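Local coordinates for probable spore coat polysaccharide biosynthesis protein E (Chromobacterium violaceum ATCC 12472, PDB 3G8R) that probably acts as an N-acylneuraminate-9-phosphate synthase or a related NeuB-family sugar-acid synthase and binds a zinc ion, at residues M17-L26 / V226-G234; L275-F283 / G308-S316. All coordinates share one frame; numbering follows the deposited sequence.

Interaction 1. Residues M17-L26 / V226-G234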
loop_
_atom_site.group_PDB
_atom_site.type_symbol
_atom_site.label_atom_id
_atom_site.label_comp_id
_atom_site.label_asym_id
_atom_site.label_seq_id
_atom_site.Cartn_x
_atom_site.Cartn_y
_atom_site.Cartn_z
HETATM N N MSE A 17 -0.318 16.870 30.618
HETATM C CA MSE A 17 -0.799 16.449 31.929
HETATM C C MSE A 17 -1.196 17.606 32.849
HETATM O O MSE A 17 -1.245 17.431 34.064
HETATM C CB MSE A 17 0.207 15.522 32.628
HETATM C CG MSE A 17 0.579 14.276 31.856
HETATM SE SE MSE A 17 -0.731 13.094 31.385
HETATM C CE MSE A 17 -1.608 12.781 32.910
ATOM N N GLY A 18 -1.494 18.767 32.263
ATOM C CA GLY A 18 -1.726 19.999 33.007
ATOM C C GLY A 18 -0.458 20.785 33.325
ATOM O O GLY A 18 -0.520 21.841 33.990
ATOM N N ASN A 19 0.687 20.298 32.843
ATOM C CA ASN A 19 1.991 20.829 33.257
ATOM C C ASN A 19 2.841 21.299 32.071
ATOM O O ASN A 19 3.125 20.501 31.197
ATOM C CB ASN A 19 2.735 19.767 34.090
ATOM C CG ASN A 19 4.119 20.220 34.545
ATOM O OD1 ASN A 19 4.745 21.087 33.926
ATOM N ND2 ASN A 19 4.619 19.606 35.620
ATOM N N VAL A 20 3.265 22.570 32.069
ATOM C CA VAL A 20 4.042 23.145 30.958
ATOM C C VAL A 20 5.506 22.713 30.859
ATOM O O VAL A 20 5.978 22.387 29.777
ATOM C CB VAL A 20 4.019 24.680 30.965
ATOM C CG1 VAL A 20 5.087 25.248 29.992
ATOM C CG2 VAL A 20 2.645 25.185 30.613
ATOM N N GLU A 21 6.234 22.778 31.968
ATOM C CA GLU A 21 7.588 22.254 32.039
ATOM C C GLU A 21 7.562 20.891 31.334
ATOM O O GLU A 21 8.355 20.627 30.408
ATOM C CB GLU A 21 7.961 22.077 33.513
ATOM C CG GLU A 21 9.293 22.659 33.964
ATOM C CD GLU A 21 9.394 22.740 35.502
ATOM O OE1 GLU A 21 9.611 21.693 36.160
ATOM O OE2 GLU A 21 9.252 23.858 36.053
ATOM N N HIS A 22 6.627 20.041 31.761
ATOM C CA HIS A 22 6.406 18.738 31.124
ATOM C C HIS A 22 5.529 18.942 29.909
ATOM O O HIS A 22 4.349 19.217 30.024
ATOM C CB HIS A 22 5.710 17.778 32.096
ATOM C CG HIS A 22 5.527 16.400 31.547
ATOM N ND1 HIS A 22 4.335 15.966 31.002
ATOM C CD2 HIS A 22 6.396 15.365 31.435
ATOM C CE1 HIS A 22 4.479 14.721 30.583
ATOM N NE2 HIS A 22 5.717 14.331 30.841
ATOM N N GLY A 23 6.078 18.828 28.731
ATOM C CA GLY A 23 5.331 19.345 27.608
ATOM C C GLY A 23 6.331 20.175 26.870
ATOM O O GLY A 23 6.448 20.089 25.651
ATOM N N VAL A 24 7.101 20.954 27.610
ATOM C CA VAL A 24 8.354 21.439 27.046
ATOM C C VAL A 24 9.351 20.265 26.948
ATOM O O VAL A 24 9.954 20.044 25.896
ATOM C CB VAL A 24 8.894 22.652 27.819
ATOM C CG1 VAL A 24 10.382 22.830 27.588
ATOM C CG2 VAL A 24 8.147 23.885 27.386
ATOM N N ALA A 25 9.466 19.479 28.023
ATOM C CA ALA A 25 10.400 18.337 28.047
ATOM C C ALA A 25 10.029 17.240 27.043
ATOM O O ALA A 25 10.845 16.360 26.718
ATOM C CB ALA A 25 10.510 17.760 29.449
ATOM N N LEU A 26 8.804 17.329 26.550
ATOM C CA LEU A 26 8.275 16.372 25.652
ATOM C C LEU A 26 8.464 16.801 24.218
ATOM O O LEU A 26 8.735 15.953 23.372
ATOM C CB LEU A 26 6.790 16.211 25.912
ATOM C CG LEU A 26 6.038 15.575 24.743
ATOM C CD1 LEU A 26 6.396 14.084 24.597
ATOM C CD2 LEU A 26 4.550 15.791 24.912
ATOM N N VAL A 226 1.532 11.444 21.140
ATOM C CA VAL A 226 2.848 11.325 21.801
ATOM C C VAL A 226 2.751 11.716 23.257
ATOM O O VAL A 226 1.818 12.417 23.637
ATOM C CB VAL A 226 3.892 12.244 21.173
ATOM C CG1 VAL A 226 4.173 11.815 19.773
ATOM C CG2 VAL A 226 3.441 13.726 21.236
ATOM N N GLY A 227 3.727 11.289 24.052
ATOM C CA GLY A 227 3.778 11.580 25.468
ATOM C C GLY A 227 5.117 11.151 26.019
ATOM O O GLY A 227 5.809 10.355 25.403
ATOM N N LEU A 228 5.509 11.685 27.171
ATOM C CA LEU A 228 6.787 11.293 27.788
ATOM C C LEU A 228 6.554 10.540 29.105
ATOM O O LEU A 228 6.100 11.111 30.102
ATOM C CB LEU A 228 7.720 12.508 27.959
ATOM C CG LEU A 228 9.027 12.442 28.764
ATOM C CD1 LEU A 228 10.070 11.497 28.171
ATOM C CD2 LEU A 228 9.629 13.819 28.883
ATOM N N PRO A 229 6.799 9.224 29.091
ATOM C CA PRO A 229 6.813 8.501 30.353
ATOM C C PRO A 229 7.838 9.104 31.289
ATOM O O PRO A 229 8.833 9.689 30.857
ATOM C CB PRO A 229 7.220 7.077 29.958
ATOM C CG PRO A 229 7.620 7.156 28.512
ATOM C CD PRO A 229 6.835 8.304 27.945
ATOM N N THR A 230 7.571 8.938 32.571
ATOM C CA THR A 230 8.275 9.623 33.626
ATOM C C THR A 230 7.913 8.851 34.883
ATOM O O THR A 230 6.878 8.153 34.930
ATOM C CB THR A 230 7.805 11.116 33.685
ATOM O OG1 THR A 230 8.650 11.919 32.854
ATOM C CG2 THR A 230 7.801 11.699 35.089
ATOM N N ASP A 231 8.794 8.928 35.878
ATOM C CA ASP A 231 8.443 8.497 37.218
ATOM C C ASP A 231 7.530 9.594 37.776
ATOM O O ASP A 231 7.852 10.790 37.716
ATOM C CB ASP A 231 9.688 8.218 38.084
ATOM C CG ASP A 231 10.885 9.142 37.757
ATOM O OD1 ASP A 231 12.042 8.654 37.902
ATOM O OD2 ASP A 231 10.677 10.333 37.371
ATOM N N GLN A 232 6.368 9.174 38.276
ATOM C CA GLN A 232 5.217 10.065 38.527
ATOM C C GLN A 232 4.780 10.851 37.255
ATOM O O GLN A 232 4.823 12.088 37.251
ATOM C CB GLN A 232 5.417 11.011 39.755
ATOM C CG GLN A 232 6.579 10.698 40.795
ATOM C CD GLN A 232 6.475 9.339 41.535
ATOM O OE1 GLN A 232 5.380 8.866 41.870
ATOM N NE2 GLN A 232 7.633 8.728 41.804
ATOM N N TYR A 233 4.469 10.087 36.186
ATOM C CA TYR A 233 3.635 10.415 34.976
ATOM C C TYR A 233 3.560 9.163 34.112
ATOM O O TYR A 233 4.580 8.687 33.594
ATOM C CB TYR A 233 4.112 11.596 34.095
ATOM C CG TYR A 233 3.702 12.974 34.615
ATOM C CD1 TYR A 233 2.410 13.217 35.117
ATOM C CD2 TYR A 233 4.620 14.033 34.631
ATOM C CE1 TYR A 233 2.053 14.495 35.639
ATOM C CE2 TYR A 233 4.273 15.303 35.132
ATOM C CZ TYR A 233 2.993 15.535 35.634
ATOM O OH TYR A 233 2.684 16.797 36.123
ATOM N N GLY A 234 2.353 8.621 33.974
ATOM C CA GLY A 234 2.135 7.472 33.098
ATOM C C GLY A 234 1.912 7.862 31.643
ATOM O O GLY A 234 2.005 9.044 31.263
#
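Y233 lays its ring against H22 and M17, which both approach the same side of the phenol. M17, a selenomethionine, brings CB to within 3.7 Å of Y233 CE1, and its CG lies over the ring face in a CH-pi contact, while the rest of its chain curls back through two bends. H22 comes in alongside at a slant, its plane 35° from that of Y233, so the two rings are neither stacked nor edge-to-face; CD2 of Y233 lies above the centre of the imidazole. With CG of H22 anti to the backbone N (chi1 -176°), the imidazole is carried away from its own backbone toward 226-234. There its NE2 meets L228 O in the ring plane, a weak hydrogen bond of 3.3 Å. ND1 makes another weak bond to H16 O, and together the two bonds limit rotation of the imidazole.

N19 works in two directions. Its OD1 accepts from H22 N at 3.1 Å, a nearly straight bond (170°) that caps the start of the helix although the N-H arrives well above the carbonyl plane. Its ND2 reaches the edge of Y233 and gives a weak bond to OH, 3.4 Å long, with amide and ring close to perpendicular.

Farther along the helix the contact becomes apolar. L26 pushes CD1 against the backbone at G227, 3.5 Å from its C, and to 3.9 Å from L228 CB. L228 in turn sends CD2 past A25, 3.6 Å from A25 O.

V226 O is held by N15 ND2. This is the closing seam of a TIM barrel: the loops after the first and eighth strands, 7-11 and 221-225, meet at the strands' C-terminal ends, the side where H202 and H225 bind zinc.

Interaction 2. Residues L275-F283 / G308-S316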
loop_
_atom_site.group_PDB
_atom_site.type_symbol
_atom_site.label_atom_id
_atom_site.label_comp_id
_atom_site.label_asym_id
_atom_site.label_seq_id
_atom_site.Cartn_x
_atom_site.Cartn_y
_atom_site.Cartn_z
ATOM N N LEU A 275 18.737 -9.659 -18.438
ATOM C CA LEU A 275 17.647 -10.069 -19.303
ATOM C C LEU A 275 18.130 -10.604 -20.633
ATOM O O LEU A 275 17.585 -11.581 -21.120
ATOM C CB LEU A 275 16.682 -8.931 -19.535
ATOM C CG LEU A 275 15.799 -8.635 -18.331
ATOM C CD1 LEU A 275 15.078 -7.320 -18.553
ATOM C CD2 LEU A 275 14.781 -9.763 -18.072
ATOM N N ARG A 276 19.147 -9.980 -21.227
ATOM C CA ARG A 276 19.655 -10.506 -22.462
ATOM C C ARG A 276 20.232 -11.916 -22.245
ATOM O O ARG A 276 20.045 -12.801 -23.068
ATOM C CB ARG A 276 20.698 -9.577 -23.054
ATOM C CG ARG A 276 21.179 -10.042 -24.414
ATOM C CD ARG A 276 22.022 -8.992 -25.120
ATOM N NE ARG A 276 22.523 -9.521 -26.380
ATOM C CZ ARG A 276 21.837 -9.540 -27.524
ATOM N NH1 ARG A 276 22.394 -10.050 -28.622
ATOM N NH2 ARG A 276 20.605 -9.042 -27.588
ATOM N N SER A 277 20.890 -12.129 -21.106
ATOM C CA SER A 277 21.615 -13.373 -20.890
ATOM C C SER A 277 20.683 -14.567 -20.758
ATOM O O SER A 277 21.122 -15.713 -20.583
ATOM C CB SER A 277 22.577 -13.274 -19.698
ATOM O OG SER A 277 21.903 -13.283 -18.466
ATOM N N LEU A 278 19.393 -14.301 -20.877
ATOM C CA LEU A 278 18.395 -15.367 -20.778
ATOM C C LEU A 278 17.529 -15.439 -22.006
ATOM O O LEU A 278 16.696 -16.344 -22.096
ATOM C CB LEU A 278 17.525 -15.221 -19.527
ATOM C CG LEU A 278 18.209 -15.474 -18.174
ATOM C CD1 LEU A 278 17.650 -14.567 -17.023
ATOM C CD2 LEU A 278 18.131 -16.942 -17.793
ATOM N N ARG A 279 17.737 -14.508 -22.939
ATOM C CA ARG A 279 16.975 -14.430 -24.187
ATOM C C ARG A 279 17.407 -15.404 -25.282
ATOM O O ARG A 279 18.533 -15.895 -25.302
ATOM C CB ARG A 279 17.049 -13.024 -24.776
ATOM C CG ARG A 279 16.504 -11.996 -23.891
ATOM C CD ARG A 279 16.077 -10.812 -24.641
ATOM N NE ARG A 279 14.909 -10.295 -23.959
ATOM C CZ ARG A 279 14.829 -9.106 -23.379
ATOM N NH1 ARG A 279 15.852 -8.267 -23.437
ATOM N NH2 ARG A 279 13.690 -8.752 -22.751
ATOM N N ARG A 280 16.498 -15.606 -26.236
ATOM C CA ARG A 280 16.670 -16.559 -27.313
ATOM C C ARG A 280 17.255 -15.822 -28.526
ATOM O O ARG A 280 16.669 -14.856 -29.018
ATOM C CB ARG A 280 15.305 -17.136 -27.633
ATOM C CG ARG A 280 15.219 -18.619 -27.555
ATOM C CD ARG A 280 13.836 -19.121 -27.186
ATOM N NE ARG A 280 12.750 -18.387 -27.835
ATOM C CZ ARG A 280 11.829 -18.953 -28.596
ATOM N NH1 ARG A 280 11.880 -20.243 -28.803
ATOM N NH2 ARG A 280 10.864 -18.236 -29.149
ATOM N N GLY A 281 18.421 -16.251 -28.995
ATOM C CA GLY A 281 19.050 -15.626 -30.152
ATOM C C GLY A 281 18.562 -16.293 -31.421
ATOM O O GLY A 281 18.024 -17.398 -31.378
ATOM N N VAL A 282 18.758 -15.625 -32.553
ATOM C CA VAL A 282 18.306 -16.134 -33.819
ATOM C C VAL A 282 19.512 -16.666 -34.540
ATOM O O VAL A 282 20.478 -15.926 -34.765
ATOM C CB VAL A 282 17.695 -15.022 -34.655
ATOM C CG1 VAL A 282 17.223 -15.556 -36.007
ATOM C CG2 VAL A 282 16.591 -14.429 -33.935
ATOM N N PHE A 283 19.451 -17.939 -34.921
ATOM C CA PHE A 283 20.558 -18.586 -35.624
ATOM C C PHE A 283 20.130 -19.012 -37.002
ATOM O O PHE A 283 18.978 -19.402 -37.195
ATOM C CB PHE A 283 21.029 -19.835 -34.867
ATOM C CG PHE A 283 21.672 -19.544 -33.536
ATOM C CD1 PHE A 283 23.053 -19.516 -33.413
ATOM C CD2 PHE A 283 20.890 -19.295 -32.399
ATOM C CE1 PHE A 283 23.658 -19.260 -32.167
ATOM C CE2 PHE A 283 21.478 -19.036 -31.147
ATOM C CZ PHE A 283 22.866 -19.025 -31.027
ATOM N N GLY A 308 26.039 -8.607 -30.961
ATOM C CA GLY A 308 24.679 -8.141 -30.890
ATOM C C GLY A 308 24.055 -9.046 -31.941
ATOM O O GLY A 308 23.845 -8.686 -33.107
ATOM N N GLN A 309 23.851 -10.286 -31.523
ATOM C CA GLN A 309 23.112 -11.242 -32.285
ATOM C C GLN A 309 21.694 -10.764 -32.252
ATOM O O GLN A 309 21.260 -10.152 -31.269
ATOM C CB GLN A 309 23.192 -12.580 -31.593
ATOM C CG GLN A 309 22.375 -13.653 -32.238
ATOM C CD GLN A 309 22.715 -14.992 -31.670
ATOM O OE1 GLN A 309 23.449 -15.092 -30.678
ATOM N NE2 GLN A 309 22.187 -16.039 -32.288
ATOM N N LEU A 310 20.983 -11.010 -33.342
ATOM C CA LEU A 310 19.590 -10.685 -33.397
ATOM C C LEU A 310 18.938 -11.704 -32.462
ATOM O O LEU A 310 19.333 -12.875 -32.440
ATOM C CB LEU A 310 19.091 -10.828 -34.832
ATOM C CG LEU A 310 17.580 -10.670 -35.016
ATOM C CD1 LEU A 310 17.269 -9.236 -35.236
ATOM C CD2 LEU A 310 17.030 -11.498 -36.149
ATOM N N THR A 311 17.986 -11.235 -31.659
ATOM C CA THR A 311 17.246 -12.069 -30.707
ATOM C C THR A 311 15.813 -12.257 -31.159
ATOM O O THR A 311 15.311 -11.509 -31.986
ATOM C CB THR A 311 17.206 -11.438 -29.314
ATOM O OG1 THR A 311 16.198 -10.431 -29.279
ATOM C CG2 THR A 311 18.515 -10.796 -28.995
ATOM N N ALA A 312 15.154 -13.243 -30.572
ATOM C CA ALA A 312 13.809 -13.643 -30.934
ATOM C C ALA A 312 12.857 -12.528 -30.605
ATOM O O ALA A 312 11.851 -12.321 -31.299
ATOM C CB ALA A 312 13.431 -14.887 -30.181
ATOM N N ASN A 313 13.193 -11.791 -29.554
ATOM C CA ASN A 313 12.462 -10.591 -29.200
ATOM C C ASN A 313 12.367 -9.538 -30.302
ATOM O O ASN A 313 11.751 -8.498 -30.110
ATOM C CB ASN A 313 13.053 -10.005 -27.937
ATOM C CG ASN A 313 12.954 -10.961 -26.779
ATOM O OD1 ASN A 313 13.494 -12.082 -26.829
ATOM N ND2 ASN A 313 12.243 -10.546 -25.731
ATOM N N GLU A 314 12.983 -9.817 -31.450
ATOM C CA GLU A 314 13.021 -8.879 -32.566
ATOM C C GLU A 314 12.529 -9.538 -33.855
ATOM O O GLU A 314 12.511 -8.903 -34.913
ATOM C CB GLU A 314 14.425 -8.313 -32.755
ATOM C CG GLU A 314 15.039 -7.749 -31.487
ATOM C CD GLU A 314 16.561 -7.583 -31.591
ATOM O OE1 GLU A 314 16.981 -6.549 -32.164
ATOM O OE2 GLU A 314 17.336 -8.467 -31.115
ATOM N N TRP A 315 12.126 -10.805 -33.751
ATOM C CA TRP A 315 11.691 -11.584 -34.905
ATOM C C TRP A 315 10.256 -11.262 -35.167
ATOM O O TRP A 315 9.629 -10.684 -34.305
ATOM C CB TRP A 315 11.851 -13.074 -34.658
ATOM C CG TRP A 315 11.655 -13.873 -35.895
ATOM C CD1 TRP A 315 10.629 -14.740 -36.158
ATOM C CD2 TRP A 315 12.480 -13.869 -37.057
ATOM N NE1 TRP A 315 10.766 -15.287 -37.407
ATOM C CE2 TRP A 315 11.900 -14.774 -37.982
ATOM C CE3 TRP A 315 13.662 -13.187 -37.416
ATOM C CZ2 TRP A 315 12.455 -15.018 -39.236
ATOM C CZ3 TRP A 315 14.209 -13.417 -38.662
ATOM C CH2 TRP A 315 13.611 -14.336 -39.555
ATOM N N SER A 316 9.732 -11.611 -36.344
ATOM C CA SER A 316 8.408 -11.157 -36.710
ATOM C C SER A 316 7.463 -12.097 -37.459
ATOM O O SER A 316 6.261 -11.846 -37.471
ATOM C CB SER A 316 8.496 -9.816 -37.434
ATOM O OG SER A 316 7.522 -9.702 -38.471
#
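Q309 stands its amide on edge over F283: NE2 sits 3.2 Å above the ring plane, over the centre, with the two planes nearly perpendicular. The extended Q309 side chain also lets NE2 donate to V282 O (3.0 Å, 171°), lying above that carbonyl's plane, while OE1 takes the N-H of V306. Beside this grip lies the tight part of the contact, the single beta bridge of G281 with T311, with V282 N to L310 O (2.8 Å) and A312 N to R280 O (2.7 Å) on its flanks. V282 and L310 run side by side, CG2 of the first 3.7 Å from CD2 of the second.

R276 reaches in along an extended chain. Its NH1 meets Q309 O on a lone pair, in the plane of both groups (2.9 Å), and also serves V306 O.

Toward G308 and E314 the contact opens to solvent, although E314 OE2 still accepts from both N and OG1 of T311. R279 and N313 cross only loosely within the chain, at about a right angle; R279 NE donates to C120 O of the second subunit, and N313 ND2 to T123 OG1 and C120 O of that subunit. Buried R280 forms salt bridges with its E101 and D124. A short strand, 281-284, bridged once to a loop with a 3-10 turn at 312-314 and set against a partner chain, fits the SAF (antifreeze-like) domain.

Overall arrangement
Interaction 1 belongs to the NeuB-type barrel and interaction 2 to the SAF domain, two parts of a longer natural protein. They come in series along the chain: interaction 1, beside the barrel's closing strands, is complete before helix 242-259, and helix 269-276 runs into the start of 275-283. Their centres lie 67 Å apart, on opposite sides of the chain's centre, with about 44 Å between nearest atoms, and they share no sheet. The separation makes sense in the dimer. Interaction 2 docks on barrel residues of the second subunit, consistent with the domain-swapped dimers of sialic acid synthases, where the antifreeze-like domain of one chain covers the other's active site.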